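Local coordinates for D-2-hydroxyacid dehydrogensase protein (Ketogulonicigenium vulgare, PDB 4LSW), which probably catalyses the NAD(P)-dependent interconversion of 2-hydroxyacids and 2-oxoacids, as in other D-2-hydroxyacid dehydrogenases, at residues 151-155 with 172-176. Sequence-based numbering, arbitrary orientation.
Sequences LGLGR and SYSDI
Leu-153 lays its CD2 methyl over the ring of Tyr-173, and Asp-175 reaches back to the same leucine's backbone, where the glycine-rich turn of a Rossmann-type beta-alpha-beta unit meets the end of its second strand. The turn fits the GxGxxG pattern of dinucleotide-binding folds. Strands 147-151 and 170-174 run parallel, and the pairing ends with Gly-152 N giving a hydrogen bond to Ser-174 O (2.9 Å). At the positive phi of Gly-152 a CB would jam against the carbonyl O of Leu-151, hence the glycine. The side chains of Leu-153 and Tyr-173 cross at about a right angle: CD2 of Leu-153 stands 3.8 Å from the centroid of the Tyr-173 ring, a CH-pi contact 11° off the normal. CB of Leu-153 also lies against Tyr-173 CD2. Tyrosine suits the place by offering the leucine a flat face while its hydroxyl is hydrogen-bonded to Lys-179 N. Replacing Asp-175 by alanine removes both carboxylate oxygens and would probably leave the Leu-153 amide without its acceptor. OD1 of Asp-175 accepts a hydrogen bond from Ile-176 N with its anti lone pair, which should limit the carboxylate's rotation. With CG anti to the backbone N (chi1 -151°), Asp-175 brings OD2 to Leu-153 N. That hydrogen bond, 2.8 Å from N to OD2, arrives on the anti side, 31° out of the carboxylate plane.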
ATOM      1  N   LEU A 151      -9.424  10.996   0.218  1.00  4.77           N
ATOM      2  CA  LEU A 151     -10.083  10.288  -0.878  1.00  4.76           C
ATOM      3  C   LEU A 151     -10.004   8.792  -0.607  1.00  5.69           C
ATOM      4  O   LEU A 151      -8.948   8.163  -0.760  1.00  7.80           O
ATOM      5  CB  LEU A 151      -9.428  10.647  -2.211  1.00  6.01           C
ATOM      6  CG  LEU A 151     -10.010   9.967  -3.445  1.00  6.07           C
ATOM      7  CD1 LEU A 151     -11.506  10.238  -3.543  1.00  9.07           C
ATOM      8  CD2 LEU A 151      -9.304  10.480  -4.672  1.00 10.12           C
ATOM      9  N   GLY A 152     -11.126   8.238  -0.157  1.00  6.04           N
ATOM     10  CA  GLY A 152     -11.174   6.866   0.323  1.00  7.01           C
ATOM     11  C   GLY A 152     -11.057   6.855   1.834  1.00  7.94           C
ATOM     12  O   GLY A 152      -9.969   7.072   2.369  1.00  8.87           O
ATOM     13  N   LEU A 153     -12.170   6.624   2.521  1.00  8.48           N
ATOM     14  CA  LEU A 153     -12.161   6.626   3.984  1.00  6.20           C
ATOM     15  C   LEU A 153     -12.433   5.232   4.553  1.00  6.81           C
ATOM     16  O   LEU A 153     -13.350   5.030   5.355  1.00  8.51           O
ATOM     17  CB  LEU A 153     -13.141   7.661   4.542  1.00  6.08           C
ATOM     18  CG  LEU A 153     -12.769   8.091   5.964  1.00  5.51           C
ATOM     19  CD1 LEU A 153     -11.715   9.191   5.943  1.00  6.16           C
ATOM     20  CD2 LEU A 153     -14.005   8.516   6.731  1.00  7.73           C
ATOM     21  N   GLY A 154     -11.625   4.275   4.101  1.00  7.74           N
ATOM     22  CA  GLY A 154     -11.584   2.949   4.687  1.00  7.66           C
ATOM     23  C   GLY A 154     -10.626   2.952   5.865  1.00  8.22           C
ATOM     24  O   GLY A 154     -10.433   3.984   6.500  1.00  9.00           O
ATOM     25  N   ARG A 155     -10.025   1.800   6.150  1.00  8.29           N
ATOM     26  CA  ARG A 155      -9.118   1.663   7.284  1.00  9.83           C
ATOM     27  C   ARG A 155      -8.041   2.746   7.290  1.00  8.55           C
ATOM     28  O   ARG A 155      -7.843   3.448   8.302  1.00  9.28           O
ATOM     29  CB  ARG A 155      -8.441   0.293   7.231  1.00 13.70           C
ATOM     30  CG  ARG A 155      -9.385  -0.892   7.379  1.00 19.69           C
ATOM     31  CD  ARG A 155      -8.755  -2.168   6.840  1.00 18.11           C
ATOM     32  NE  ARG A 155      -9.497  -3.358   7.259  1.00 19.40           N
ATOM     33  CZ  ARG A 155     -10.588  -3.823   6.649  1.00 21.04           C
ATOM     34  NH1 ARG A 155     -11.087  -3.198   5.589  1.00 20.90           N
ATOM     35  NH2 ARG A 155     -11.190  -4.912   7.107  1.00 25.24           N
ATOM     36  N   SER A 172     -12.555  16.887   5.214  1.00  5.76           N
ATOM     37  CA  SER A 172     -13.620  16.319   4.400  1.00  5.73           C
ATOM     38  C   SER A 172     -13.120  15.036   3.753  1.00  6.53           C
ATOM     39  O   SER A 172     -11.925  14.755   3.730  1.00  4.62           O
ATOM     40  CB  SER A 172     -14.042  17.312   3.326  1.00  6.58           C
ATOM     41  OG  SER A 172     -12.897  17.833   2.669  1.00  8.19           O
ATOM     42  N   TYR A 173     -14.041  14.255   3.210  1.00  5.84           N
ATOM     43  CA  TYR A 173     -13.655  13.003   2.581  1.00  5.02           C
ATOM     44  C   TYR A 173     -14.649  12.627   1.507  1.00  5.34           C
ATOM     45  O   TYR A 173     -15.790  13.101   1.509  1.00  6.03           O
ATOM     46  CB  TYR A 173     -13.569  11.874   3.615  1.00  4.76           C
ATOM     47  CG  TYR A 173     -14.904  11.410   4.165  1.00  4.94           C
ATOM     48  CD1 TYR A 173     -15.547  12.105   5.180  1.00  4.92           C
ATOM     49  CD2 TYR A 173     -15.514  10.260   3.675  1.00  5.38           C
ATOM     50  CE1 TYR A 173     -16.779  11.669   5.694  1.00  6.36           C
ATOM     51  CE2 TYR A 173     -16.730   9.815   4.179  1.00  4.64           C
ATOM     52  CZ  TYR A 173     -17.354  10.519   5.191  1.00  4.93           C
ATOM     53  OH  TYR A 173     -18.570  10.055   5.678  1.00  6.62           O
ATOM     54  N   SER A 174     -14.197  11.786   0.581  1.00  4.09           N
ATOM     55  CA  SER A 174     -15.079  11.225  -0.433  1.00  6.39           C
ATOM     56  C   SER A 174     -14.925   9.714  -0.460  1.00  6.44           C
ATOM     57  O   SER A 174     -13.842   9.192  -0.239  1.00  6.78           O
ATOM     58  CB  SER A 174     -14.760  11.807  -1.800  1.00  7.90           C
ATOM     59  OG  SER A 174     -15.706  11.362  -2.772  1.00  8.87           O
ATOM     60  N   ASP A 175     -16.033   9.016  -0.696  1.00  6.96           N
ATOM     61  CA  ASP A 175     -16.042   7.565  -0.813  1.00  6.64           C
ATOM     62  C   ASP A 175     -17.343   7.212  -1.517  1.00 10.29           C
ATOM     63  O   ASP A 175     -18.068   8.112  -1.939  1.00  8.78           O
ATOM     64  CB  ASP A 175     -15.939   6.901   0.570  1.00  8.37           C
ATOM     65  CG  ASP A 175     -15.254   5.544   0.529  1.00 12.14           C
ATOM     66  OD1 ASP A 175     -15.552   4.732  -0.374  1.00 13.70           O
ATOM     67  OD2 ASP A 175     -14.401   5.294   1.410  1.00 10.69           O
ATOM     68  N   ILE A 176     -17.615   5.916  -1.650  1.00 11.02           N
ATOM     69  CA  ILE A 176     -18.828   5.437  -2.316  1.00 11.84           C
ATOM     70  C   ILE A 176     -20.092   5.800  -1.530  1.00 11.53           C
ATOM     71  O   ILE A 176     -21.181   5.941  -2.099  1.00 10.95           O
ATOM     72  CB  ILE A 176     -18.769   3.910  -2.557  1.00 15.92           C
ATOM     73  CG1 ILE A 176     -19.803   3.489  -3.605  1.00 21.55           C
ATOM     74  CG2 ILE A 176     -18.953   3.132  -1.259  1.00 18.74           C
ATOM     75  CD1 ILE A 176     -19.613   4.184  -4.934  1.00 24.27           C
TER